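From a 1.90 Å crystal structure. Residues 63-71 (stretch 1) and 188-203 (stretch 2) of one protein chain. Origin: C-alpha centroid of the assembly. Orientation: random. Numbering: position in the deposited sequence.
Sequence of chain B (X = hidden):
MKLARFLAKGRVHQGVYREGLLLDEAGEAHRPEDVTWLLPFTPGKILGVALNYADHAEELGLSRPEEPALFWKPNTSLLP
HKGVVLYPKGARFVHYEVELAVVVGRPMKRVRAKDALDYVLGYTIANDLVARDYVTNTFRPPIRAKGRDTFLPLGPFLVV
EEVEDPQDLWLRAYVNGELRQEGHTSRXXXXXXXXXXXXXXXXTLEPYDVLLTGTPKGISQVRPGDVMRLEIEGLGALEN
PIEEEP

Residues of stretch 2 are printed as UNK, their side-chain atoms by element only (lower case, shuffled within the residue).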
# COMPACT_ATOMS: atom_id res chain seq x y z
N SER B 63 7.87 14.72 40.08
CA SER B 63 6.78 14.95 39.15
C SER B 63 7.12 14.39 37.77
O SER B 63 7.76 13.34 37.66
CB SER B 63 6.48 16.45 39.04
OG SER B 63 7.59 17.16 38.51
N ARG B 64 6.69 15.09 36.72
CA ARG B 64 6.95 14.65 35.35
C ARG B 64 7.08 15.84 34.40
O ARG B 64 6.65 16.94 34.72
CB ARG B 64 5.82 13.73 34.88
CG ARG B 64 4.50 14.45 34.68
CD ARG B 64 3.41 13.48 34.28
NE ARG B 64 2.15 14.16 34.00
CZ ARG B 64 1.01 13.53 33.72
NH1 ARG B 64 0.98 12.21 33.68
NH2 ARG B 64 -0.09 14.23 33.48
N PRO B 65 7.68 15.61 33.22
CA PRO B 65 7.87 16.66 32.21
C PRO B 65 6.59 17.42 31.88
O PRO B 65 5.49 16.85 31.94
CB PRO B 65 8.39 15.87 31.00
CG PRO B 65 9.13 14.74 31.63
CD PRO B 65 8.19 14.32 32.74
N GLU B 66 6.73 18.70 31.54
CA GLU B 66 5.59 19.55 31.20
C GLU B 66 4.76 18.91 30.08
O GLU B 66 3.54 19.07 30.03
CB GLU B 66 6.07 20.92 30.73
CG GLU B 66 6.76 21.75 31.81
CD GLU B 66 7.52 22.93 31.24
OE1 GLU B 66 8.58 22.71 30.60
OE2 GLU B 66 7.07 24.08 31.42
N GLU B 67 5.44 18.21 29.18
CA GLU B 67 4.77 17.53 28.08
C GLU B 67 5.64 16.36 27.65
O GLU B 67 6.86 16.38 27.80
CB GLU B 67 4.52 18.49 26.91
CG GLU B 67 5.74 18.92 26.12
CD GLU B 67 5.39 19.96 25.06
OE1 GLU B 67 5.09 21.11 25.43
OE2 GLU B 67 5.42 19.63 23.86
N PRO B 68 5.01 15.30 27.12
CA PRO B 68 5.75 14.12 26.66
C PRO B 68 6.82 14.48 25.64
O PRO B 68 6.56 15.25 24.72
CB PRO B 68 4.66 13.24 26.06
CG PRO B 68 3.44 13.63 26.81
CD PRO B 68 3.57 15.13 26.90
N ALA B 69 8.02 13.93 25.82
CA ALA B 69 9.14 14.17 24.91
C ALA B 69 9.05 13.13 23.79
O ALA B 69 9.69 12.08 23.85
CB ALA B 69 10.45 14.03 25.66
N LEU B 70 8.27 13.45 22.76
CA LEU B 70 8.04 12.55 21.63
C LEU B 70 9.15 12.51 20.59
O LEU B 70 9.81 13.52 20.32
CB LEU B 70 6.75 12.95 20.92
CG LEU B 70 5.44 13.11 21.70
CD1 LEU B 70 4.40 13.73 20.79
CD2 LEU B 70 4.97 11.75 22.21
N PHE B 71 9.35 11.33 20.00
CA PHE B 71 10.34 11.15 18.94
C PHE B 71 9.84 10.10 17.96
O PHE B 71 8.91 9.34 18.24
CB PHE B 71 11.72 10.78 19.48
CG PHE B 71 11.77 9.43 20.14
CD1 PHE B 71 11.49 9.29 21.49
CD2 PHE B 71 12.14 8.30 19.41
CE1 PHE B 71 11.57 8.04 22.11
CE2 PHE B 71 12.22 7.06 20.02
CZ PHE B 71 11.94 6.93 21.38
N UNK B 188 4.90 4.27 34.66
CA UNK B 188 4.88 5.20 33.53
C UNK B 188 4.51 6.59 34.06
O UNK B 188 3.56 6.71 34.84
s UNK B 188 3.02 3.90 30.09
c UNK B 188 4.35 4.11 31.28
c UNK B 188 3.22 2.18 29.68
c UNK B 188 3.82 4.78 32.52
N UNK B 189 5.23 7.62 33.64
CA UNK B 189 4.92 8.97 34.09
C UNK B 189 3.64 9.42 33.42
O UNK B 189 2.74 9.98 34.07
c UNK B 189 8.46 10.56 34.16
c UNK B 189 6.08 9.91 33.78
c UNK B 189 7.12 9.58 36.04
c UNK B 189 7.37 9.56 34.53
N UNK B 190 3.56 9.19 32.11
CA UNK B 190 2.38 9.51 31.33
C UNK B 190 1.82 8.16 30.90
O UNK B 190 2.55 7.35 30.32
o UNK B 190 3.43 15.91 30.81
c UNK B 190 1.99 14.05 30.42
c UNK B 190 1.83 12.68 30.25
c UNK B 190 2.91 11.81 30.29
c UNK B 190 3.26 14.56 30.65
c UNK B 190 2.71 10.32 30.08
c UNK B 190 4.36 13.71 30.70
c UNK B 190 4.18 12.34 30.53
N UNK B 191 0.55 7.91 31.18
CA UNK B 191 -0.06 6.64 30.82
C UNK B 191 -0.30 6.55 29.32
O UNK B 191 -0.21 7.54 28.60
c UNK B 191 -1.40 6.48 31.54
o UNK B 191 -2.33 7.44 31.08
N UNK B 192 -0.62 5.34 28.86
CA UNK B 192 -0.92 5.13 27.46
C UNK B 192 -2.06 6.06 27.07
O UNK B 192 -2.01 6.75 26.04
c UNK B 192 -1.35 3.67 27.21
c UNK B 192 -1.84 3.51 25.78
c UNK B 192 -0.20 2.72 27.50
N UNK B 193 -3.10 6.10 27.91
CA UNK B 193 -4.25 6.97 27.65
C UNK B 193 -3.85 8.44 27.56
O UNK B 193 -4.29 9.15 26.66
c UNK B 193 -5.30 6.78 28.74
N UNK B 194 -3.01 8.90 28.48
CA UNK B 194 -2.58 10.29 28.45
C UNK B 194 -1.73 10.61 27.22
O UNK B 194 -1.83 11.70 26.64
o UNK B 194 -0.88 10.12 32.43
c UNK B 194 -2.67 10.63 30.98
o UNK B 194 -2.18 11.80 32.99
c UNK B 194 -1.81 10.64 29.72
c UNK B 194 -1.85 10.87 32.22
N UNK B 195 -0.89 9.66 26.82
CA UNK B 195 -0.02 9.83 25.66
C UNK B 195 -0.84 9.91 24.36
O UNK B 195 -0.59 10.77 23.51
c UNK B 195 2.07 8.65 26.66
c UNK B 195 2.86 7.35 26.60
c UNK B 195 0.99 8.67 25.58
c UNK B 195 3.00 9.85 26.46
N UNK B 196 -1.82 9.02 24.21
CA UNK B 196 -2.66 9.04 23.01
C UNK B 196 -3.52 10.30 22.95
O UNK B 196 -3.86 10.77 21.86
c UNK B 196 -3.55 7.79 22.96
c UNK B 196 -2.14 6.37 21.44
c UNK B 196 -3.83 5.31 22.96
c UNK B 196 -2.83 6.44 22.81
N UNK B 197 -3.87 10.84 24.11
CA UNK B 197 -4.65 12.07 24.15
C UNK B 197 -3.76 13.22 23.71
O UNK B 197 -4.16 14.05 22.89
c UNK B 197 -5.86 13.67 25.75
c UNK B 197 -6.21 13.95 27.20
o UNK B 197 -5.28 14.08 28.02
c UNK B 197 -5.14 12.34 25.58
o UNK B 197 -7.41 14.04 27.53
N UNK B 198 -2.56 13.27 24.26
CA UNK B 198 -1.60 14.32 23.94
C UNK B 198 -1.29 14.36 22.45
O UNK B 198 -1.30 15.42 21.83
c UNK B 198 -0.30 14.11 24.72
c UNK B 198 1.83 14.86 23.61
c UNK B 198 0.75 15.15 24.44
c UNK B 198 2.79 15.83 23.30
c UNK B 198 0.64 16.44 24.96
c UNK B 198 1.59 17.42 24.65
c UNK B 198 2.66 17.12 23.82
N UNK B 199 -1.01 13.18 21.89
CA UNK B 199 -0.66 13.07 20.48
C UNK B 199 -1.83 13.34 19.55
O UNK B 199 -1.73 14.20 18.66
c UNK B 199 1.19 11.44 21.00
c UNK B 199 -0.08 11.67 20.17
c UNK B 199 0.22 11.54 18.66
c UNK B 199 1.71 10.00 20.97
N UNK B 200 -2.95 12.64 19.76
CA UNK B 200 -4.12 12.80 18.90
C UNK B 200 -4.72 14.20 18.93
O UNK B 200 -5.57 14.52 18.11
o UNK B 200 -5.82 12.08 20.50
c UNK B 200 -5.20 11.77 19.26
N UNK B 201 -4.28 15.02 19.88
CA UNK B 201 -4.79 16.38 19.97
C UNK B 201 -4.38 17.20 18.74
O UNK B 201 -5.13 18.07 18.29
o UNK B 201 -4.49 20.66 20.50
o UNK B 201 -2.72 19.35 20.63
c UNK B 201 -4.27 17.07 21.24
c UNK B 201 -3.94 19.57 20.81
c UNK B 201 -4.81 18.49 21.45
N UNK B 202 -3.21 16.90 18.18
CA UNK B 202 -2.69 17.64 17.03
C UNK B 202 -2.33 16.76 15.83
O UNK B 202 -2.15 17.26 14.72
c UNK B 202 1.91 16.03 18.61
c UNK B 202 0.59 17.10 16.89
c UNK B 202 -0.27 17.63 17.85
c UNK B 202 -0.02 17.35 19.19
c UNK B 202 1.06 16.56 19.58
c UNK B 202 1.67 16.30 17.26
c UNK B 202 -1.46 18.47 17.45
N UNK B 203 -2.23 15.45 16.06
CA UNK B 203 -1.85 14.52 15.00
C UNK B 203 -2.83 13.36 14.90
O UNK B 203 -3.07 12.66 15.88
c UNK B 203 -0.45 13.96 15.30
c UNK B 203 0.08 12.96 14.28
s UNK B 203 1.60 12.15 14.81
c UNK B 203 2.67 13.55 15.13

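Position 188 carries an unbranched chain of two carbons, a sulfur and a terminal carbon, and stays clear of stretch 1: Met188. Position 189 has four carbons forked at the second; one tip lies 4.0 Å from Pro65 CD, and the shape is leucine, so that tip is CD1 of Leu189.

At position 190 one carbon leads to a six-carbon ring bearing an oxygen, which sits 2.5 Å from Pro65 O. A ring with a hydroxyl is tyrosine, and Tyr190 OH donates a short hydrogen bond to that carbonyl. The guanidinium of Arg64 lies flat on one face, planes at 7°, with Arg64 CZ 3.5 Å from Tyr190 CE2; Pro68 covers the opposite face.

Position 191, one carbon and one oxygen, is Ser191, without contact to stretch 1. It is the N-cap of the following helix: its OG accepts from the backbone N of position 194, 3.1 Å away. Position 192, one carbon carrying two more, is Val192, and position 193, a single carbon, is Ala193; both are out of reach.

Position 194 has three carbons, the third bearing two oxygens, one of them 3.1 Å from Arg64 NH1. This carboxylate belongs to Glu194, which forms a salt bridge with Arg64; its OE1 also accepts from Ser191 N at 2.9 Å.

Position 195 has four carbons forked at the second, one tip 3.8 Å from Pro68 CB; it is Leu195, the tip CD2. Position 196, the same pattern but out of reach, is Leu196. Position 197, three carbons with two oxygens on the third, is also remote: Glu197.

Position 198 is a six-carbon ring on one carbon, with no oxygen. Pro68 CD lies over its face and Leu70 CD1 at its edge: this is Phe198, its CE2 3.6 Å from Leu70 CD1. Position 199, four carbons forked at the first with one arm two carbons long, nears Leu70: Ile199, its CD1 3.9 Å from Leu70 CD2.

Position 200, one carbon and one oxygen, is out of reach: Ser200, whose OG donates to Leu196 O. Position 201, three carbons with two oxygens on the third, is equally remote: Glu201. Position 202, one carbon and a six-carbon ring edge-on to Leu70, is Phe202, its CZ 4.0 Å from Leu70 CD1. Position 203, two carbons, a sulfur and a carbon, unbranched, touches nothing on stretch 1: Met203.

The contact grades from polar to apolar. Arg64 NH1 donates to Leu189 O at 2.9 Å, near the guanidinium plane, leaving a face for Tyr190. Pro68 bridges the Tyr190 and Phe198 rings, and Leu70 packs against Phe198, Ile199 and Phe202.

Stretch 2, residues 188-203: MLYSVAELLEFISEFM
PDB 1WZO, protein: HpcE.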